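Local coordinates for vivid PAS protein VVD (PDB 3D72) that binds flavin-adenine dinucleotide as a fungal blue-light photoreceptor of the LOV class, probably linked to the circadian system, and forms a rapidly exchanging dimer when activated by light, at residues Y10-M13 and G14-Q18; V51-S54 and E55-Y59; R101-D105 and R106-V110. The protein carries 1 engineered substitution. All blocks are in the same frame, centred on the assembly; numbering follows the deposited sequence.

Contact 1 (Y10-M13 and G14-Q18)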
loop_
_atom_site.group_PDB
_atom_site.type_symbol
_atom_site.label_atom_id
_atom_site.label_comp_id
_atom_site.label_asym_id
_atom_site.label_seq_id
_atom_site.Cartn_x
_atom_site.Cartn_y
_atom_site.Cartn_z
ATOM N N TYR A 10 4.566 -2.568 -13.485
ATOM C CA TYR A 10 3.801 -3.325 -12.508
ATOM C C TYR A 10 3.163 -2.541 -11.371
ATOM O O TYR A 10 3.701 -1.536 -10.937
ATOM C CB TYR A 10 4.679 -4.438 -11.934
ATOM C CG TYR A 10 5.123 -5.406 -12.999
ATOM C CD1 TYR A 10 6.271 -5.167 -13.745
ATOM C CD2 TYR A 10 4.337 -6.510 -13.328
ATOM C CE1 TYR A 10 6.622 -6.009 -14.810
ATOM C CE2 TYR A 10 4.675 -7.354 -14.383
ATOM C CZ TYR A 10 5.816 -7.093 -15.123
ATOM O OH TYR A 10 6.134 -7.902 -16.191
ATOM N N ASP A 11 2.018 -3.025 -10.897
ATOM C CA ASP A 11 1.294 -2.376 -9.803
ATOM C C ASP A 11 1.904 -2.731 -8.449
ATOM O O ASP A 11 1.228 -3.303 -7.587
ATOM C CB ASP A 11 -0.183 -2.786 -9.810
ATOM C CG ASP A 11 -1.039 -1.890 -8.924
ATOM O OD1 ASP A 11 -0.497 -0.912 -8.356
ATOM O OD2 ASP A 11 -2.251 -2.164 -8.806
ATOM N N ILE A 12 3.167 -2.364 -8.261
ATOM C CA ILE A 12 3.863 -2.653 -7.019
ATOM C C ILE A 12 3.144 -2.064 -5.809
ATOM O O ILE A 12 3.016 -2.738 -4.784
ATOM C CB ILE A 12 5.320 -2.143 -7.062
ATOM C CG1 ILE A 12 6.059 -2.783 -8.245
ATOM C CG2 ILE A 12 6.026 -2.452 -5.737
ATOM C CD1 ILE A 12 6.021 -4.308 -8.264
ATOM N N MET A 13 2.660 -0.827 -5.908
ATOM C CA MET A 13 1.951 -0.238 -4.761
ATOM C C MET A 13 0.682 -1.010 -4.426
ATOM O O MET A 13 0.416 -1.308 -3.250
ATOM C CB MET A 13 1.602 1.228 -5.022
ATOM C CG MET A 13 2.811 2.126 -5.105
ATOM S SD MET A 13 2.361 3.869 -4.939
ATOM C CE MET A 13 1.815 4.212 -6.564
ATOM N N GLY A 14 -0.099 -1.340 -5.454
ATOM C CA GLY A 14 -1.323 -2.076 -5.221
ATOM C C GLY A 14 -1.040 -3.420 -4.584
ATOM O O GLY A 14 -1.789 -3.866 -3.713
ATOM N N TYR A 15 0.044 -4.061 -5.012
ATOM C CA TYR A 15 0.399 -5.363 -4.471
ATOM C C TYR A 15 0.878 -5.271 -3.027
ATOM O O TYR A 15 0.612 -6.169 -2.231
ATOM C CB TYR A 15 1.455 -6.043 -5.347
ATOM C CG TYR A 15 0.977 -6.313 -6.761
ATOM C CD1 TYR A 15 -0.380 -6.505 -7.042
ATOM C CD2 TYR A 15 1.881 -6.385 -7.819
ATOM C CE1 TYR A 15 -0.824 -6.763 -8.346
ATOM C CE2 TYR A 15 1.448 -6.645 -9.123
ATOM C CZ TYR A 15 0.099 -6.831 -9.378
ATOM O OH TYR A 15 -0.317 -7.075 -10.668
ATOM N N LEU A 16 1.569 -4.188 -2.685
ATOM C CA LEU A 16 2.022 -4.012 -1.302
ATOM C C LEU A 16 0.788 -3.817 -0.419
ATOM O O LEU A 16 0.710 -4.363 0.681
ATOM C CB LEU A 16 2.955 -2.807 -1.183
ATOM C CG LEU A 16 4.363 -3.010 -1.755
ATOM C CD1 LEU A 16 5.051 -1.663 -1.926
ATOM C CD2 LEU A 16 5.176 -3.906 -0.820
ATOM N N ILE A 17 -0.185 -3.049 -0.906
ATOM C CA ILE A 17 -1.419 -2.831 -0.155
ATOM C C ILE A 17 -2.140 -4.167 -0.007
ATOM O O ILE A 17 -2.644 -4.503 1.062
ATOM C CB ILE A 17 -2.323 -1.798 -0.876
ATOM C CG1 ILE A 17 -1.681 -0.410 -0.775
ATOM C CG2 ILE A 17 -3.720 -1.782 -0.264
ATOM C CD1 ILE A 17 -2.299 0.623 -1.703
ATOM N N GLN A 18 -2.169 -4.945 -1.081
ATOM C CA GLN A 18 -2.824 -6.245 -1.044
ATOM C C GLN A 18 -2.187 -7.132 0.024
ATOM O O GLN A 18 -2.886 -7.807 0.791
ATOM C CB GLN A 18 -2.702 -6.919 -2.406
ATOM C CG GLN A 18 -3.257 -8.324 -2.450
ATOM C CD GLN A 18 -2.989 -9.002 -3.774
ATOM O OE1 GLN A 18 -3.046 -8.366 -4.836
ATOM N NE2 GLN A 18 -2.713 -10.303 -3.726
#

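Contact 2 (V51-S54 and E55-Y59)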
loop_
_atom_site.group_PDB
_atom_site.type_symbol
_atom_site.label_atom_id
_atom_site.label_comp_id
_atom_site.label_asym_id
_atom_site.label_seq_id
_atom_site.Cartn_x
_atom_site.Cartn_y
_atom_site.Cartn_z
ATOM N N VAL A 51 10.584 -9.681 -12.714
ATOM C CA VAL A 51 10.059 -8.718 -13.683
ATOM C C VAL A 51 10.111 -7.299 -13.113
ATOM O O VAL A 51 9.839 -6.322 -13.811
ATOM C CB VAL A 51 8.605 -9.074 -14.133
ATOM C CG1 VAL A 51 8.616 -10.369 -14.931
ATOM C CG2 VAL A 51 7.687 -9.211 -12.933
ATOM N N TYR A 52 10.452 -7.190 -11.830
ATOM C CA TYR A 52 10.600 -5.891 -11.174
ATOM C C TYR A 52 11.546 -6.007 -9.992
ATOM O O TYR A 52 11.455 -6.956 -9.226
ATOM C CB TYR A 52 9.261 -5.349 -10.660
ATOM C CG TYR A 52 9.420 -4.021 -9.948
ATOM C CD1 TYR A 52 9.663 -3.957 -8.574
ATOM C CD2 TYR A 52 9.400 -2.832 -10.666
ATOM C CE1 TYR A 52 9.889 -2.735 -7.940
ATOM C CE2 TYR A 52 9.625 -1.612 -10.042
ATOM C CZ TYR A 52 9.870 -1.570 -8.686
ATOM O OH TYR A 52 10.106 -0.351 -8.100
ATOM N N ALA A 53 12.452 -5.040 -9.856
ATOM C CA ALA A 53 13.397 -5.029 -8.740
ATOM C C ALA A 53 13.488 -3.612 -8.195
ATOM O O ALA A 53 13.673 -2.655 -8.947
ATOM C CB ALA A 53 14.774 -5.513 -9.194
ATOM N N SER A 54 13.341 -3.469 -6.881
ATOM C CA SER A 54 13.412 -2.145 -6.278
ATOM C C SER A 54 14.855 -1.671 -6.228
ATOM O O SER A 54 15.787 -2.476 -6.252
ATOM C CB SER A 54 12.830 -2.151 -4.860
ATOM O OG SER A 54 13.748 -2.684 -3.928
ATOM N N GLU A 55 15.041 -0.361 -6.156
ATOM C CA GLU A 55 16.388 0.173 -6.100
ATOM C C GLU A 55 17.153 -0.334 -4.884
ATOM O O GLU A 55 18.364 -0.507 -4.944
ATOM C CB GLU A 55 16.342 1.700 -6.125
ATOM C CG GLU A 55 15.764 2.226 -7.424
ATOM C CD GLU A 55 16.295 3.593 -7.800
ATOM O OE1 GLU A 55 15.996 4.054 -8.924
ATOM O OE2 GLU A 55 17.008 4.208 -6.977
ATOM N N ALA A 56 16.447 -0.592 -3.786
ATOM C CA ALA A 56 17.099 -1.091 -2.577
ATOM C C ALA A 56 17.636 -2.511 -2.764
ATOM O O ALA A 56 18.655 -2.880 -2.159
ATOM C CB ALA A 56 16.131 -1.046 -1.393
ATOM N N PHE A 57 16.945 -3.312 -3.576
ATOM C CA PHE A 57 17.394 -4.676 -3.860
ATOM C C PHE A 57 18.656 -4.609 -4.713
ATOM O O PHE A 57 19.601 -5.361 -4.498
ATOM C CB PHE A 57 16.311 -5.447 -4.625
ATOM C CG PHE A 57 16.770 -6.768 -5.174
ATOM C CD1 PHE A 57 16.757 -7.909 -4.381
ATOM C CD2 PHE A 57 17.224 -6.869 -6.488
ATOM C CE1 PHE A 57 17.180 -9.135 -4.880
ATOM C CE2 PHE A 57 17.652 -8.093 -7.002
ATOM C CZ PHE A 57 17.633 -9.230 -6.200
ATOM N N LEU A 58 18.660 -3.718 -5.700
ATOM C CA LEU A 58 19.824 -3.576 -6.573
ATOM C C LEU A 58 21.024 -3.086 -5.773
ATOM O O LEU A 58 22.154 -3.539 -5.980
ATOM C CB LEU A 58 19.517 -2.596 -7.704
ATOM C CG LEU A 58 18.352 -3.002 -8.608
ATOM C CD1 LEU A 58 18.097 -1.901 -9.636
ATOM C CD2 LEU A 58 18.670 -4.328 -9.285
ATOM N N TYR A 59 20.772 -2.162 -4.853
ATOM C CA TYR A 59 21.839 -1.624 -4.025
ATOM C C TYR A 59 22.400 -2.707 -3.107
ATOM O O TYR A 59 23.624 -2.870 -2.984
ATOM C CB TYR A 59 21.321 -0.469 -3.178
ATOM C CG TYR A 59 22.387 0.163 -2.325
ATOM C CD1 TYR A 59 22.119 0.540 -1.013
ATOM C CD2 TYR A 59 23.662 0.396 -2.832
ATOM C CE1 TYR A 59 23.093 1.137 -0.225
ATOM C CE2 TYR A 59 24.647 0.989 -2.054
ATOM C CZ TYR A 59 24.354 1.357 -0.754
ATOM O OH TYR A 59 25.314 1.956 0.019
#

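Contact 3 (R101-D105 and R106-V110). With FAD (flavin-adenine dinucleotide), chain C.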
loop_
_atom_site.group_PDB
_atom_site.type_symbol
_atom_site.label_atom_id
_atom_site.label_comp_id
_atom_site.label_asym_id
_atom_site.label_seq_id
_atom_site.Cartn_x
_atom_site.Cartn_y
_atom_site.Cartn_z
ATOM N N ARG A 101 11.314 -23.727 -2.831
ATOM C CA ARG A 101 10.731 -24.297 -4.033
ATOM C C ARG A 101 9.310 -24.809 -3.811
ATOM O O ARG A 101 8.400 -24.495 -4.585
ATOM C CB ARG A 101 11.617 -25.429 -4.545
ATOM C CG ARG A 101 11.419 -25.734 -6.009
ATOM C CD ARG A 101 11.569 -27.212 -6.253
ATOM N NE ARG A 101 10.913 -27.965 -5.191
ATOM C CZ ARG A 101 10.622 -29.258 -5.255
ATOM N NH1 ARG A 101 10.026 -29.860 -4.233
ATOM N NH2 ARG A 101 10.908 -29.942 -6.352
ATOM N N LYS A 102 9.109 -25.583 -2.749
ATOM C CA LYS A 102 7.781 -26.127 -2.481
ATOM C C LYS A 102 6.746 -25.065 -2.151
ATOM O O LYS A 102 5.604 -25.153 -2.598
ATOM C CB LYS A 102 7.852 -27.182 -1.372
ATOM C CG LYS A 102 8.619 -28.426 -1.801
ATOM C CD LYS A 102 8.478 -29.569 -0.818
ATOM C CE LYS A 102 9.218 -29.290 0.472
ATOM N NZ LYS A 102 9.151 -30.459 1.398
ATOM N N ALA A 103 7.148 -24.049 -1.394
ATOM C CA ALA A 103 6.231 -22.978 -1.022
ATOM C C ALA A 103 5.792 -22.199 -2.253
ATOM O O ALA A 103 4.605 -21.941 -2.449
ATOM C CB ALA A 103 6.891 -22.044 -0.030
ATOM N N ILE A 104 6.759 -21.815 -3.080
ATOM C CA ILE A 104 6.451 -21.070 -4.291
ATOM C C ILE A 104 5.529 -21.879 -5.204
ATOM O O ILE A 104 4.597 -21.335 -5.791
ATOM C CB ILE A 104 7.743 -20.700 -5.060
ATOM C CG1 ILE A 104 8.599 -19.762 -4.205
ATOM C CG2 ILE A 104 7.389 -20.040 -6.393
ATOM C CD1 ILE A 104 9.975 -19.494 -4.779
ATOM N N ASP A 105 5.791 -23.175 -5.314
ATOM C CA ASP A 105 4.979 -24.052 -6.153
ATOM C C ASP A 105 3.531 -24.158 -5.682
ATOM O O ASP A 105 2.623 -24.339 -6.496
ATOM C CB ASP A 105 5.585 -25.454 -6.189
ATOM C CG ASP A 105 6.784 -25.553 -7.105
ATOM O OD1 ASP A 105 7.422 -26.624 -7.108
ATOM O OD2 ASP A 105 7.083 -24.575 -7.826
ATOM N N ARG A 106 3.326 -24.044 -4.372
ATOM C CA ARG A 106 1.999 -24.164 -3.764
ATOM C C ARG A 106 1.325 -22.830 -3.455
ATOM O O ARG A 106 0.224 -22.806 -2.895
ATOM C CB ARG A 106 2.099 -24.943 -2.448
ATOM C CG ARG A 106 2.675 -26.347 -2.542
ATOM C CD ARG A 106 2.915 -26.900 -1.140
ATOM N NE ARG A 106 3.400 -28.281 -1.130
ATOM C CZ ARG A 106 4.476 -28.705 -1.784
ATOM N NH1 ARG A 106 5.188 -27.858 -2.513
ATOM N NH2 ARG A 106 4.851 -29.975 -1.699
ATOM N N ASN A 107 1.975 -21.729 -3.816
ATOM C CA ASN A 107 1.444 -20.403 -3.522
ATOM C C ASN A 107 1.280 -20.249 -2.012
ATOM O O ASN A 107 0.299 -19.669 -1.537
ATOM C CB ASN A 107 0.095 -20.162 -4.209
ATOM C CG ASN A 107 0.223 -20.012 -5.706
ATOM O OD1 ASN A 107 1.205 -19.469 -6.203
ATOM N ND2 ASN A 107 -0.782 -20.481 -6.434
ATOM N N ALA A 108 2.240 -20.786 -1.267
ATOM C CA ALA A 108 2.233 -20.694 0.189
ATOM C C ALA A 108 3.288 -19.676 0.599
ATOM O O ALA A 108 4.359 -19.621 -0.002
ATOM C CB ALA A 108 2.555 -22.059 0.807
ATOM N N GLU A 109 2.978 -18.867 1.610
ATOM C CA GLU A 109 3.915 -17.865 2.112
ATOM C C GLU A 109 5.082 -18.581 2.769
ATOM O O GLU A 109 4.911 -19.635 3.378
ATOM C CB GLU A 109 3.233 -16.962 3.147
ATOM C CG GLU A 109 1.995 -16.279 2.611
ATOM C CD GLU A 109 1.288 -15.399 3.630
ATOM O OE1 GLU A 109 0.201 -14.901 3.305
ATOM O OE2 GLU A 109 1.809 -15.204 4.744
ATOM N N VAL A 110 6.272 -18.012 2.653
ATOM C CA VAL A 110 7.438 -18.637 3.257
ATOM C C VAL A 110 8.466 -17.592 3.671
ATOM O O VAL A 110 8.561 -16.518 3.077
ATOM C CB VAL A 110 8.076 -19.658 2.284
ATOM C CG1 VAL A 110 8.713 -18.939 1.114
ATOM C CG2 VAL A 110 9.092 -20.524 3.017
HETATM P PA FAD C . 15.832 -26.372 -7.411
HETATM O O1A FAD C . 16.763 -25.795 -8.419
HETATM O O2A FAD C . 14.927 -27.458 -7.854
HETATM O O5B FAD C . 16.694 -26.849 -6.167
HETATM C C5B FAD C . 16.133 -27.486 -5.002
HETATM C C4B FAD C . 17.293 -28.029 -4.173
HETATM O O4B FAD C . 16.716 -28.720 -3.050
HETATM C C3B FAD C . 18.219 -29.023 -4.905
HETATM O O3B FAD C . 19.582 -28.686 -4.865
HETATM C C2B FAD C . 17.929 -30.381 -4.277
HETATM O O2B FAD C . 19.010 -31.258 -4.095
HETATM C C1B FAD C . 17.181 -30.075 -2.977
HETATM N N9A FAD C . 16.003 -30.892 -2.758
HETATM C C8A FAD C . 14.890 -30.990 -3.546
HETATM N N7A FAD C . 13.981 -31.826 -3.100
HETATM C C5A FAD C . 14.550 -32.336 -1.945
HETATM C C6A FAD C . 14.069 -33.293 -0.983
HETATM N N6A FAD C . 12.883 -33.893 -1.119
HETATM N N1A FAD C . 14.870 -33.596 0.079
HETATM C C2A FAD C . 16.073 -32.970 0.186
HETATM N N3A FAD C . 16.622 -32.053 -0.644
HETATM C C4A FAD C . 15.770 -31.787 -1.727
HETATM N N1 FAD C . 16.471 -17.004 -3.735
HETATM C C2 FAD C . 17.594 -16.447 -3.215
HETATM O O2 FAD C . 18.622 -17.111 -2.984
HETATM N N3 FAD C . 17.605 -15.079 -2.904
HETATM C C4 FAD C . 16.538 -14.202 -3.110
HETATM O O4 FAD C . 16.648 -12.997 -2.787
HETATM C C4X FAD C . 15.371 -14.792 -3.639
HETATM N N5 FAD C . 14.254 -13.973 -3.890
HETATM C C5X FAD C . 13.124 -14.571 -4.419
HETATM C C6 FAD C . 11.978 -13.758 -4.680
HETATM C C7 FAD C . 10.834 -14.278 -5.237
HETATM C C7M FAD C . 9.653 -13.322 -5.454
HETATM C C8 FAD C . 10.778 -15.642 -5.618
HETATM C C8M FAD C . 9.558 -16.271 -6.260
HETATM C C9 FAD C . 11.920 -16.483 -5.358
HETATM C C9A FAD C . 13.094 -15.976 -4.775
HETATM N N10 FAD C . 14.263 -16.791 -4.488
HETATM C C10 FAD C . 15.390 -16.187 -3.976
HETATM C "C1'" FAD C . 14.299 -18.258 -4.744
HETATM C "C2'" FAD C . 14.668 -18.805 -6.101
HETATM O "O2'" FAD C . 14.120 -17.945 -7.107
HETATM C "C3'" FAD C . 14.144 -20.259 -6.169
HETATM O "O3'" FAD C . 12.726 -20.239 -6.013
HETATM C "C4'" FAD C . 14.755 -21.175 -5.056
HETATM O "O4'" FAD C . 16.147 -21.307 -5.274
HETATM C "C5'" FAD C . 14.106 -22.568 -5.002
HETATM O "O5'" FAD C . 13.690 -23.009 -6.305
HETATM P P FAD C . 14.683 -23.680 -7.345
HETATM O O1P FAD C . 14.000 -23.627 -8.640
HETATM O O2P FAD C . 16.018 -23.035 -7.284
HETATM O O3P FAD C . 14.854 -25.217 -6.917
HETATM O O HOH W 1 3.731 -18.663 -5.386
HETATM O O HOH W 2 2.492 -21.073 -8.299
#

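Contact 1 (Y10-M13 and G14-Q18)
D11 and G14 show how a helix start can be paid for by one side chain. The first turn of helix 12-21 has backbone N-H groups with no preceding carbonyls in helical position, and D11, at the N-cap, supplies an acceptor: its OD1 accepts a hydrogen bond from G14 N at 3.0 Å, met from above the carboxylate plane. With CG anti to the backbone N (chi1 -166°), the carboxylate swings along the opening turn to reach that amide. G14 suits this approach, because a CB there would run into D11 OD2. Before the cap, D11 is the centre of an inverse gamma turn, in which I12 N gives a weak bond to Y10 O.

D11 O is engaged twice. It accepts from Y15 N at 2.9 Å, and it also sits 3.1 Å above one face of the Y15 ring, offset toward the rim. D11 CB rests over that same face in a CH-pi contact, 4.2 Å from the ring centroid and 16° off its normal. The ring can double back under the capping residue because Y15 CG lies beside its own backbone N (chi1 -62°).

This N-capped helix lies against the antiparallel sheet of the PAS fold, where Y15 touches L40, V133 and M144. Farther along, the regular helical bonds take over: L16 N bonds I12 O at 2.9 Å, I17 N bonds M13 O at 3.0 Å, and Q18 N continues the series to G14 O. Alongside the second rung, I12 CG2 meets L16 CD1 at 4.0 Å, the two side chains crossing at a slant, I12 resting on L40 and L16 on L38. Within the same chain, Y10 OH bonds A6 N. The second subunit packs here, M13 of one copy on D11 of the other.

Contact 2 (V51-S54 and E55-Y59)
S54 is the N-cap that turns strand 50-53 into helix 55-61 in the PAS fold, and A53, just before it, packs on the helix it starts. Strand and helix segments make an angle of 72°, a sharp change of direction within a single continuous run. The strand is itself irregular: V51 and Y52 both face L40, a classic beta bulge.

Apolar contacts line one side of the junction. A53 CB, directed toward the helix, touches F57 CD2 at 3.9 Å, approaching the ring obliquely, and L58 CD2 at 4.1 Å. V68 of helix 65-68 touches all three. F57 CG is anti to its backbone N (chi1 170°), which carries the ring onward into the interior, so that the nearest atoms of the F57 side chain and FAD are about 4 Å apart. A56 CB meets the S54 hydroxyl from its own turn, 3.8 Å from S54 OG.

The hydrogen bonds all converge on S54. Its OG accepts from F57 N at 3.3 Å, the capping bond, and stands between the backbone N and the carbonyl carbon (chi1 79°), a rotamer that turns it back over the helix opening. The hydroxyl is also tied to the neighbouring chain: it bonds L38 N and the carbonyl O of V36, probably the valine engineered into this variant. It thereby links the helix start to the chain entering strand 38-42, and this buried polar atom is well satisfied. F57 N has a second, weak bond to S54 O at 3.0 Å, so its single proton is shared between side chain and backbone of one residue. The first full helical rung completes the junction: L58 N reaches S54 O at 3.2 Å, the donor lying in the carbonyl plane.

Contact 3 (R101-D105 and R106-V110)
A103 and A108 meet in a local surface contact, the C-terminal end of helix 94-106 folding over into the loop that leads to strand 110-117. A103 O accepts from A108 N at 2.9 Å, nearly straight (170°), while N107 N gives a weak bond to I104 O. The reversal turns on N107, whose backbone has a positive phi of 59°. A103 CB then faces the departing chain, 4.4 Å from A108 CB and 3.5 Å from V110 CB, so small apolar groups meet where the chain leaves the helix.

The outer side is polar. K102 O is gripped twice by R106, whose N and NH1 come from opposite faces of the carbonyl plane. The NH1 bond is short at 2.7 Å but far from linear with the C=O (102°), its donor standing above the plane. To reach back, R106 runs extended from CG to NE and lies side by side with K102, its guanidinium against K102 CB and CG. Two waters each bridge I104 O and N107 OD1, giving that carbonyl partners besides its weak backbone bond.

The helix also lines the cofactor pocket. I104 CD1 presses close to the ribityl O3' of FAD, with the C8M methyl of the flavin 3.6 Å from the same carbon. R101 lays its methylenes along the phosphate linker, CG 3.6 Å from FAD O5' and CD beside O2A. With an alanine here, the O3P and O2A side of the linker would probably lose the CG and CD methylenes packed along it, and the phosphates a nearby positive charge. The two bonds back into the last turn, the positive phi and the apolar closure together make a Schellman motif, here ending a helix of the FAD pocket.

All three contacts sit where a helix begins or ends, yet each is shaped by its surroundings. Contacts 1 and 2 are N-caps, one using a carboxylate and the other a hydroxyl; both are partly buried, and they touch each other, Y10 CE1 packing on V51 O and I12 CD1 on Y52 CD1. Contact 3 is a C-terminal cap at the surface, relying on main-chain reversal, arginine and water. It stands across the chain's centre from contact 2, their nearest atoms about 13 Å apart, although both approach FAD. Contact 1 lies farther from the cofactor and meets the second subunit more widely, which contact 2 touches through Y52. The helices differ: 12-21, 55-61 and 94-106.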